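Long-range contacts in ORF48 (Lactococcus phage TP901-1, PDB 3UH8), which is a structural protein of the phage baseplate, the assembly with which the virion probably adheres to its host cell: residues T2-T7 with V20-A25; L8-P13 with E110-R115; F52-Q57 with N94-S99. All blocks are in the same frame, centred on the assembly; numbering follows the deposited sequence.

Interaction 1 of 3, residues T2-T7 with V20-A25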
loop_
_atom_site.group_PDB
_atom_site.type_symbol
_atom_site.label_atom_id
_atom_site.label_comp_id
_atom_site.label_asym_id
_atom_site.label_seq_id
_atom_site.Cartn_x
_atom_site.Cartn_y
_atom_site.Cartn_z
ATOM N N THR A 2 5.098 -13.923 5.927
ATOM C CA THR A 2 4.675 -12.983 6.971
ATOM C C THR A 2 3.709 -11.917 6.468
ATOM O O THR A 2 3.766 -11.529 5.299
ATOM C CB THR A 2 5.882 -12.369 7.696
ATOM O OG1 THR A 2 6.759 -11.768 6.742
ATOM C CG2 THR A 2 6.624 -13.381 8.549
ATOM N N GLU A 3 2.822 -11.444 7.363
ATOM C CA GLU A 3 1.828 -10.410 7.068
ATOM C C GLU A 3 1.905 -9.251 8.058
ATOM O O GLU A 3 2.167 -9.466 9.244
ATOM C CB GLU A 3 0.409 -10.998 7.017
ATOM C CG GLU A 3 0.136 -11.817 5.767
ATOM C CD GLU A 3 -1.203 -12.528 5.744
ATOM O OE1 GLU A 3 -1.429 -13.408 6.606
ATOM O OE2 GLU A 3 -2.012 -12.233 4.835
ATOM N N HIS A 4 1.680 -8.018 7.564
ATOM C CA HIS A 4 1.729 -6.799 8.373
ATOM C C HIS A 4 0.444 -5.987 8.230
ATOM O O HIS A 4 0.221 -5.361 7.190
ATOM C CB HIS A 4 2.983 -5.964 8.047
ATOM C CG HIS A 4 4.268 -6.709 8.236
ATOM N ND1 HIS A 4 4.999 -6.603 9.405
ATOM C CD2 HIS A 4 4.899 -7.568 7.403
ATOM C CE1 HIS A 4 6.054 -7.386 9.240
ATOM N NE2 HIS A 4 6.032 -7.989 8.049
ATOM N N PHE A 5 -0.419 -6.026 9.268
ATOM C CA PHE A 5 -1.705 -5.328 9.264
ATOM C C PHE A 5 -1.655 -3.899 9.781
ATOM O O PHE A 5 -1.196 -3.658 10.898
ATOM C CB PHE A 5 -2.797 -6.134 9.980
ATOM C CG PHE A 5 -4.181 -5.526 9.904
ATOM C CD1 PHE A 5 -4.909 -5.555 8.721
ATOM C CD2 PHE A 5 -4.759 -4.931 11.018
ATOM C CE1 PHE A 5 -6.187 -4.988 8.651
ATOM C CE2 PHE A 5 -6.038 -4.371 10.948
ATOM C CZ PHE A 5 -6.743 -4.402 9.766
ATOM N N ILE A 6 -2.166 -2.963 8.962
ATOM C CA ILE A 6 -2.262 -1.525 9.241
ATOM C C ILE A 6 -3.562 -0.940 8.670
ATOM O O ILE A 6 -4.106 -1.474 7.702
ATOM C CB ILE A 6 -1.015 -0.715 8.758
ATOM C CG1 ILE A 6 -0.732 -0.903 7.246
ATOM C CG2 ILE A 6 0.224 -0.975 9.633
ATOM C CD1 ILE A 6 0.088 0.202 6.622
ATOM N N THR A 7 -4.044 0.162 9.266
ATOM C CA THR A 7 -5.243 0.872 8.820
ATOM C C THR A 7 -4.796 2.199 8.195
ATOM O O THR A 7 -4.165 3.012 8.874
ATOM C CB THR A 7 -6.234 1.059 9.985
ATOM O OG1 THR A 7 -6.393 -0.178 10.682
ATOM C CG2 THR A 7 -7.591 1.569 9.522
ATOM N N VAL A 20 5.561 -1.280 10.473
ATOM C CA VAL A 20 5.803 -2.384 9.542
ATOM C C VAL A 20 7.312 -2.549 9.374
ATOM O O VAL A 20 7.977 -1.629 8.897
ATOM C CB VAL A 20 5.073 -2.184 8.181
ATOM C CG1 VAL A 20 5.489 -3.240 7.155
ATOM C CG2 VAL A 20 3.559 -2.187 8.363
ATOM N N LYS A 21 7.846 -3.713 9.776
ATOM C CA LYS A 21 9.273 -4.019 9.677
ATOM C C LYS A 21 9.519 -5.202 8.744
ATOM O O LYS A 21 9.314 -6.357 9.129
ATOM C CB LYS A 21 9.901 -4.241 11.063
ATOM C CG LYS A 21 9.928 -2.986 11.920
ATOM C CD LYS A 21 10.561 -3.231 13.272
ATOM C CE LYS A 21 10.698 -1.946 14.048
ATOM N NZ LYS A 21 11.321 -2.172 15.376
ATOM N N LEU A 22 9.929 -4.902 7.504
ATOM C CA LEU A 22 10.196 -5.912 6.480
ATOM C C LEU A 22 11.668 -6.343 6.470
ATOM O O LEU A 22 12.519 -5.649 7.029
ATOM C CB LEU A 22 9.747 -5.422 5.085
ATOM C CG LEU A 22 8.283 -4.975 4.907
ATOM C CD1 LEU A 22 8.037 -4.473 3.499
ATOM C CD2 LEU A 22 7.303 -6.096 5.212
ATOM N N ARG A 23 11.954 -7.507 5.862
ATOM C CA ARG A 23 13.304 -8.061 5.756
ATOM C C ARG A 23 13.765 -8.055 4.312
ATOM O O ARG A 23 13.080 -8.578 3.433
ATOM C CB ARG A 23 13.390 -9.463 6.373
ATOM C CG ARG A 23 13.347 -9.450 7.897
ATOM C CD ARG A 23 12.990 -10.807 8.469
ATOM N NE ARG A 23 11.675 -11.255 8.011
ATOM C CZ ARG A 23 10.804 -11.927 8.757
ATOM N NH1 ARG A 23 11.091 -12.237 10.013
ATOM N NH2 ARG A 23 9.633 -12.286 8.250
ATOM N N HIS A 24 14.924 -7.434 4.082
ATOM C CA HIS A 24 15.557 -7.228 2.783
ATOM C C HIS A 24 15.765 -8.461 1.878
ATOM O O HIS A 24 15.279 -8.463 0.743
ATOM C CB HIS A 24 16.841 -6.397 2.954
ATOM C CG HIS A 24 17.794 -6.500 1.809
ATOM N ND1 HIS A 24 17.520 -5.911 0.592
ATOM C CD2 HIS A 24 18.974 -7.154 1.726
ATOM C CE1 HIS A 24 18.545 -6.211 -0.185
ATOM N NE2 HIS A 24 19.447 -6.956 0.457
ATOM N N ALA A 25 16.502 -9.478 2.356
ATOM C CA ALA A 25 16.820 -10.667 1.558
ATOM C C ALA A 25 16.018 -11.919 1.944
ATOM O O ALA A 25 16.499 -13.042 1.753
ATOM C CB ALA A 25 18.319 -10.943 1.623
HETATM O O HOH W 1 8.584 -13.635 5.674
#

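Interaction 2 of 3, residues L8-P13 with E110-R115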
loop_
_atom_site.group_PDB
_atom_site.type_symbol
_atom_site.label_atom_id
_atom_site.label_comp_id
_atom_site.label_asym_id
_atom_site.label_seq_id
_atom_site.Cartn_x
_atom_site.Cartn_y
_atom_site.Cartn_z
ATOM N N LEU A 8 -5.103 2.405 6.904
ATOM C CA LEU A 8 -4.710 3.619 6.189
ATOM C C LEU A 8 -5.879 4.524 5.849
ATOM O O LEU A 8 -6.902 4.056 5.348
ATOM C CB LEU A 8 -3.883 3.291 4.933
ATOM C CG LEU A 8 -2.558 2.570 5.176
ATOM C CD1 LEU A 8 -1.997 2.029 3.896
ATOM C CD2 LEU A 8 -1.547 3.470 5.870
ATOM N N SER A 9 -5.709 5.830 6.110
ATOM C CA SER A 9 -6.714 6.859 5.871
ATOM C C SER A 9 -6.453 7.687 4.609
ATOM O O SER A 9 -5.301 7.862 4.201
ATOM C CB SER A 9 -6.844 7.770 7.087
ATOM O OG SER A 9 -7.855 8.746 6.899
ATOM N N THR A 10 -7.539 8.200 4.005
ATOM C CA THR A 10 -7.500 9.054 2.812
ATOM C C THR A 10 -7.671 10.522 3.215
ATOM O O THR A 10 -7.235 11.423 2.496
ATOM C CB THR A 10 -8.566 8.627 1.793
ATOM O OG1 THR A 10 -9.866 8.809 2.358
ATOM C CG2 THR A 10 -8.393 7.190 1.323
ATOM N N THR A 11 -8.321 10.740 4.365
ATOM C CA THR A 11 -8.582 12.051 4.950
ATOM C C THR A 11 -7.494 12.433 5.959
ATOM O O THR A 11 -6.957 13.536 5.894
ATOM C CB THR A 11 -9.968 12.056 5.639
ATOM O OG1 THR A 11 -9.983 11.045 6.646
ATOM C CG2 THR A 11 -11.127 11.837 4.675
ATOM N N GLU A 12 -7.166 11.538 6.909
ATOM C CA GLU A 12 -6.211 11.771 8.005
ATOM C C GLU A 12 -4.739 11.372 7.746
ATOM O O GLU A 12 -4.485 10.505 6.921
ATOM C CB GLU A 12 -6.686 10.973 9.182
ATOM C CG GLU A 12 -7.388 11.780 10.215
ATOM C CD GLU A 12 -8.817 11.361 10.318
ATOM O OE1 GLU A 12 -9.126 10.622 11.280
ATOM O OE2 GLU A 12 -9.581 11.656 9.369
ATOM N N PRO A 13 -3.774 11.890 8.542
ATOM C CA PRO A 13 -2.377 11.476 8.378
ATOM C C PRO A 13 -2.171 10.026 8.757
ATOM O O PRO A 13 -2.896 9.498 9.624
ATOM C CB PRO A 13 -1.662 12.371 9.370
ATOM C CG PRO A 13 -2.715 12.638 10.408
ATOM C CD PRO A 13 -3.997 12.780 9.702
ATOM N N GLU A 110 -6.570 7.585 -11.773
ATOM C CA GLU A 110 -6.791 7.650 -10.330
ATOM C C GLU A 110 -8.052 8.419 -9.954
ATOM O O GLU A 110 -8.190 9.595 -10.296
ATOM C CB GLU A 110 -5.566 8.228 -9.601
ATOM C CG GLU A 110 -5.743 8.261 -8.093
ATOM C CD GLU A 110 -4.871 9.263 -7.373
ATOM O OE1 GLU A 110 -5.247 10.456 -7.336
ATOM O OE2 GLU A 110 -3.819 8.852 -6.832
ATOM N N GLN A 111 -8.952 7.749 -9.219
ATOM C CA GLN A 111 -10.196 8.330 -8.721
ATOM C C GLN A 111 -9.969 8.963 -7.353
ATOM O O GLN A 111 -10.591 9.979 -7.041
ATOM C CB GLN A 111 -11.309 7.271 -8.688
ATOM C CG GLN A 111 -12.378 7.416 -9.787
ATOM C CD GLN A 111 -11.886 7.899 -11.141
ATOM O OE1 GLN A 111 -12.294 8.960 -11.627
ATOM N NE2 GLN A 111 -11.005 7.141 -11.785
ATOM N N PHE A 112 -9.055 8.371 -6.555
ATOM C CA PHE A 112 -8.635 8.817 -5.221
ATOM C C PHE A 112 -7.434 7.988 -4.737
ATOM O O PHE A 112 -7.122 6.946 -5.322
ATOM C CB PHE A 112 -9.797 8.761 -4.200
ATOM C CG PHE A 112 -10.035 7.419 -3.553
ATOM C CD1 PHE A 112 -9.617 7.172 -2.250
ATOM C CD2 PHE A 112 -10.673 6.398 -4.244
ATOM C CE1 PHE A 112 -9.828 5.926 -1.655
ATOM C CE2 PHE A 112 -10.894 5.156 -3.643
ATOM C CZ PHE A 112 -10.461 4.926 -2.356
ATOM N N SER A 113 -6.791 8.431 -3.646
ATOM C CA SER A 113 -5.641 7.742 -3.066
ATOM C C SER A 113 -5.580 7.891 -1.555
ATOM O O SER A 113 -6.252 8.758 -0.990
ATOM C CB SER A 113 -4.343 8.259 -3.685
ATOM O OG SER A 113 -4.224 9.668 -3.566
ATOM N N THR A 114 -4.770 7.042 -0.903
ATOM C CA THR A 114 -4.537 7.119 0.537
ATOM C C THR A 114 -3.457 8.174 0.750
ATOM O O THR A 114 -2.782 8.589 -0.200
ATOM C CB THR A 114 -4.035 5.768 1.117
ATOM O OG1 THR A 114 -2.722 5.479 0.625
ATOM C CG2 THR A 114 -4.984 4.604 0.864
ATOM N N ARG A 115 -3.261 8.573 1.997
ATOM C CA ARG A 115 -2.204 9.509 2.329
ATOM C C ARG A 115 -0.946 8.697 2.567
ATOM O O ARG A 115 -1.050 7.492 2.819
ATOM C CB ARG A 115 -2.608 10.344 3.535
ATOM C CG ARG A 115 -3.656 11.371 3.122
ATOM C CD ARG A 115 -4.260 12.127 4.280
ATOM N NE ARG A 115 -3.239 12.644 5.190
ATOM C CZ ARG A 115 -2.917 13.926 5.310
ATOM N NH1 ARG A 115 -3.550 14.847 4.595
ATOM N NH2 ARG A 115 -1.976 14.301 6.167
#

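Interaction 3 of 3, residues F52-Q57 with N94-S99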
loop_
_atom_site.group_PDB
_atom_site.type_symbol
_atom_site.label_atom_id
_atom_site.label_comp_id
_atom_site.label_asym_id
_atom_site.label_seq_id
_atom_site.Cartn_x
_atom_site.Cartn_y
_atom_site.Cartn_z
ATOM N N PHE A 52 0.195 0.080 -5.591
ATOM C CA PHE A 52 1.231 0.365 -4.607
ATOM C C PHE A 52 2.200 1.355 -5.243
ATOM O O PHE A 52 2.882 1.014 -6.213
ATOM C CB PHE A 52 1.947 -0.925 -4.158
ATOM C CG PHE A 52 3.160 -0.698 -3.284
ATOM C CD1 PHE A 52 3.020 -0.436 -1.925
ATOM C CD2 PHE A 52 4.442 -0.736 -3.819
ATOM C CE1 PHE A 52 4.141 -0.221 -1.120
ATOM C CE2 PHE A 52 5.562 -0.532 -3.009
ATOM C CZ PHE A 52 5.405 -0.273 -1.666
ATOM N N CYS A 53 2.233 2.586 -4.718
ATOM C CA CYS A 53 3.111 3.631 -5.231
ATOM C C CYS A 53 4.227 3.917 -4.232
ATOM O O CYS A 53 4.000 4.585 -3.223
ATOM C CB CYS A 53 2.321 4.889 -5.585
ATOM S SG CYS A 53 0.994 4.624 -6.790
ATOM N N LEU A 54 5.418 3.352 -4.492
ATOM C CA LEU A 54 6.595 3.561 -3.652
ATOM C C LEU A 54 7.229 4.873 -4.065
ATOM O O LEU A 54 7.444 5.113 -5.262
ATOM C CB LEU A 54 7.605 2.397 -3.756
ATOM C CG LEU A 54 8.978 2.588 -3.067
ATOM C CD1 LEU A 54 8.872 2.540 -1.540
ATOM C CD2 LEU A 54 9.974 1.574 -3.556
ATOM N N MET A 55 7.547 5.744 -3.111
ATOM C CA MET A 55 8.127 7.022 -3.431
ATOM C C MET A 55 9.656 7.026 -3.495
ATOM O O MET A 55 10.318 6.388 -2.678
ATOM C CB MET A 55 7.595 8.095 -2.489
ATOM C CG MET A 55 6.190 8.542 -2.829
ATOM S SD MET A 55 5.557 9.824 -1.739
ATOM C CE MET A 55 6.412 11.261 -2.388
ATOM N N ALA A 56 10.160 7.685 -4.536
ATOM C CA ALA A 56 11.604 7.854 -4.732
ATOM C C ALA A 56 12.090 8.912 -3.754
ATOM O O ALA A 56 11.485 9.982 -3.622
ATOM C CB ALA A 56 11.899 8.300 -6.153
ATOM N N GLN A 57 13.181 8.597 -3.053
ATOM C CA GLN A 57 13.808 9.522 -2.117
ATOM C C GLN A 57 14.932 10.264 -2.830
ATOM O O GLN A 57 15.455 9.793 -3.844
ATOM C CB GLN A 57 14.268 8.830 -0.811
ATOM C CG GLN A 57 15.357 7.754 -0.942
ATOM C CD GLN A 57 14.919 6.447 -1.575
ATOM O OE1 GLN A 57 13.728 6.168 -1.772
ATOM N NE2 GLN A 57 15.889 5.631 -1.954
ATOM N N ASN A 94 11.226 3.705 4.392
ATOM C CA ASN A 94 10.575 3.864 3.095
ATOM C C ASN A 94 9.248 4.595 3.243
ATOM O O ASN A 94 8.580 4.455 4.267
ATOM C CB ASN A 94 10.345 2.503 2.451
ATOM C CG ASN A 94 11.593 1.844 1.931
ATOM O OD1 ASN A 94 11.883 1.879 0.734
ATOM N ND2 ASN A 94 12.348 1.205 2.812
ATOM N N GLU A 95 8.865 5.358 2.210
ATOM C CA GLU A 95 7.613 6.111 2.164
ATOM C C GLU A 95 6.817 5.672 0.937
ATOM O O GLU A 95 7.359 5.649 -0.170
ATOM C CB GLU A 95 7.893 7.624 2.140
ATOM C CG GLU A 95 6.642 8.492 2.171
ATOM C CD GLU A 95 6.846 9.978 2.410
ATOM O OE1 GLU A 95 5.842 10.723 2.343
ATOM O OE2 GLU A 95 7.994 10.398 2.686
ATOM N N ALA A 96 5.540 5.301 1.142
ATOM C CA ALA A 96 4.651 4.836 0.072
ATOM C C ALA A 96 3.192 5.239 0.297
ATOM O O ALA A 96 2.851 5.742 1.368
ATOM C CB ALA A 96 4.763 3.322 -0.076
ATOM N N TYR A 97 2.337 5.022 -0.724
ATOM C CA TYR A 97 0.899 5.304 -0.685
ATOM C C TYR A 97 0.122 4.398 -1.655
ATOM O O TYR A 97 0.704 3.869 -2.603
ATOM C CB TYR A 97 0.608 6.805 -0.931
ATOM C CG TYR A 97 0.686 7.252 -2.376
ATOM C CD1 TYR A 97 -0.460 7.334 -3.163
ATOM C CD2 TYR A 97 1.897 7.645 -2.943
ATOM C CE1 TYR A 97 -0.398 7.759 -4.489
ATOM C CE2 TYR A 97 1.966 8.092 -4.263
ATOM C CZ TYR A 97 0.816 8.136 -5.035
ATOM O OH TYR A 97 0.857 8.552 -6.340
ATOM N N PHE A 98 -1.192 4.239 -1.423
ATOM C CA PHE A 98 -2.057 3.441 -2.289
ATOM C C PHE A 98 -2.962 4.328 -3.128
ATOM O O PHE A 98 -3.653 5.186 -2.585
ATOM C CB PHE A 98 -2.871 2.409 -1.493
ATOM C CG PHE A 98 -2.038 1.280 -0.937
ATOM C CD1 PHE A 98 -1.622 0.234 -1.756
ATOM C CD2 PHE A 98 -1.654 1.267 0.393
ATOM C CE1 PHE A 98 -0.828 -0.798 -1.248
ATOM C CE2 PHE A 98 -0.871 0.228 0.905
ATOM C CZ PHE A 98 -0.462 -0.798 0.079
ATOM N N SER A 99 -2.934 4.128 -4.452
ATOM C CA SER A 99 -3.730 4.865 -5.430
ATOM C C SER A 99 -4.776 3.927 -6.038
ATOM O O SER A 99 -4.441 2.813 -6.441
ATOM C CB SER A 99 -2.827 5.450 -6.510
ATOM O OG SER A 99 -3.564 5.991 -7.593
HETATM O O HOH W 2 10.702 5.947 -0.055
HETATM O O HOH W 3 12.614 3.986 -0.810
#

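Interaction 1 of 3, residues T2-T7 with V20-A25
H4 lies across from V20 where strand 2-7 and the short strand 21-23 run nearly antiparallel, at 157°, with their axes 8.8 Å apart at the closest. That spacing is too wide for backbone pairing, so the contact is built by side chains. Strand 2-9 instead pairs with strand 30-38, and strand 21-23 pairs with strand 112-122. H4 has the largest share of the contact, with V20 next. Its CG is anti to the carbonyl carbon, chi1 -57°, and the ring reaches toward the chain from V20 to L22. V20 CG1 makes an off-centre CH-pi contact, 4.2 Å from the centroid of the H4 ring. L22 CD2 meets the CD2-NE2 side of the same ring, 3.6 Å from H4 CD2 and from H4 NE2. The third neighbour is a main-chain oxygen: H4 CE1 comes to 3.4 Å from K21 O. V20 also serves a second partner. Its CG2 meets I6 CG2 at 3.8 Å, the two side chains crossing at about a right angle. This apolar end is buried, and I6 packs on F117 as well.

The other end is polar and more open. The methyl CG2 of T2 sits at the edge of the R23 guanidinium, in its plane, 3.2 Å from NH2. T2 OG1 donates to a water at 2.8 Å. The same water accepts a weak bond from R23 NH2. The main partner of R23 is D26, which takes its NE in a salt bridge.

H4 therefore sits between two environments, with aliphatic groups at its ring and a positive charge nearby, R23 NH2 lying 5.6 Å from H4 NE2. Any push against protonation of the imidazole is probably slight, since D26 offsets the R23 charge. Within this immunoglobulin-like domain, aliphatic packing joins the strands at one end and a water bridge at the other.

Interaction 2 of 3, residues L8-P13 with E110-R115
S9 and R115 make the one clear hydrogen bond between these segments, at the point where strand 2-9 of the immunoglobulin-like fold runs out into an ST motif. R115 N donates to S9 O at 3.1 Å. The bond is nearly straight, 168°.

The ST motif shapes the turn that follows. S9 OG accepts from E12 N at 2.9 Å, and a weak bond from T11 N reaches the same oxygen. The turn brings several main-chain carbonyls to the R115 side chain. R115 CD lies 3.4 Å from T11 O, and R115 NE comes to 3.0 Å from E12 O. A bend at chi3, 48°, carries NE round to this spot. Further out, R115 NH2 rests near P13 CB.

The apolar contacts centre on T10. Its CG2 touches F112 CE1 at 3.5 Å, in the plane of the ring and at its edge. The faces of F112 are used by other residues: F100 stacks on the ring and K43 makes a cation-pi contact. The T10 methyl also lies close to S113 O.

The hydroxyls turn to partners beyond the contact: T10 OG1 bonds to E38, and T114 OG1 to F98 N. T11 OG1 bonds to N39 N and donates to E12 OE2 at 2.8 Å, arriving from above the carboxylate plane, 38° out of it.

Interaction 3 of 3, residues F52-Q57 with N94-S99
The Y97 ring has C53 CB over one face, 3.5 Å above its plane and offset toward the rim, and M55 CG at its edge. The C53 contact is CH-pi. C53 SG follows at 4.4 Å from the ring centroid, an oblique sulfur-aromatic contact. Y97 CG stands between its own backbone N and carbonyl carbon, chi1 78°, on the side of the sheet where C53 lies. The other side of the sheet holds F52, L54, A96 and F98. F98 CE1 lies at the edge of the F52 ring, in its plane, 3.9 Å from F52 CD1. The planes of the two rings are inclined at 59°. A96 CB meets F52 CE1 at 3.7 Å, and Y81 stacks on F52 from outside the contact.

The strands are antiparallel neighbours in one sheet. C53 and Y97 form a hydrogen-bonded pair, with C53 N to Y97 O at 2.9 Å and Y97 N to C53 O at 3.0 Å. M55 N also bonds to E95 O. The return link is by water: one molecule accepts from E95 N at 3.0 Å and lies 2.7 Å from M55 O.

The chemistry implies two unlike sides. Aromatic and aliphatic groups fill the buried F52-F98 side of this immunoglobulin-like domain. C53 is sheltered under the partly exposed Y97, and water completes the link at the M55-E95 end.

How the interactions relate
The three contacts belong to one immunoglobulin-like domain. Interactions 1 and 2 share strand 2-9, but their centres are about 20 Å apart, on opposite sides of the chain's centre. Their segments alternate along the sequence. Interaction 3 is the more central and the most buried. It touches interaction 2, whose centre is about 12 Å away: T114 N probably bonds to F98 O at 2.7 Å, E110 OE2 probably bonds to S99 OG, and L8 CD1 packs on F98 CD2 at 3.6 Å. Interactions 1 and 3 do not touch, their nearest atoms being about 6 Å apart. Strand 112-122 connects all three, since it pairs with both strand 21-23 and strand 92-103.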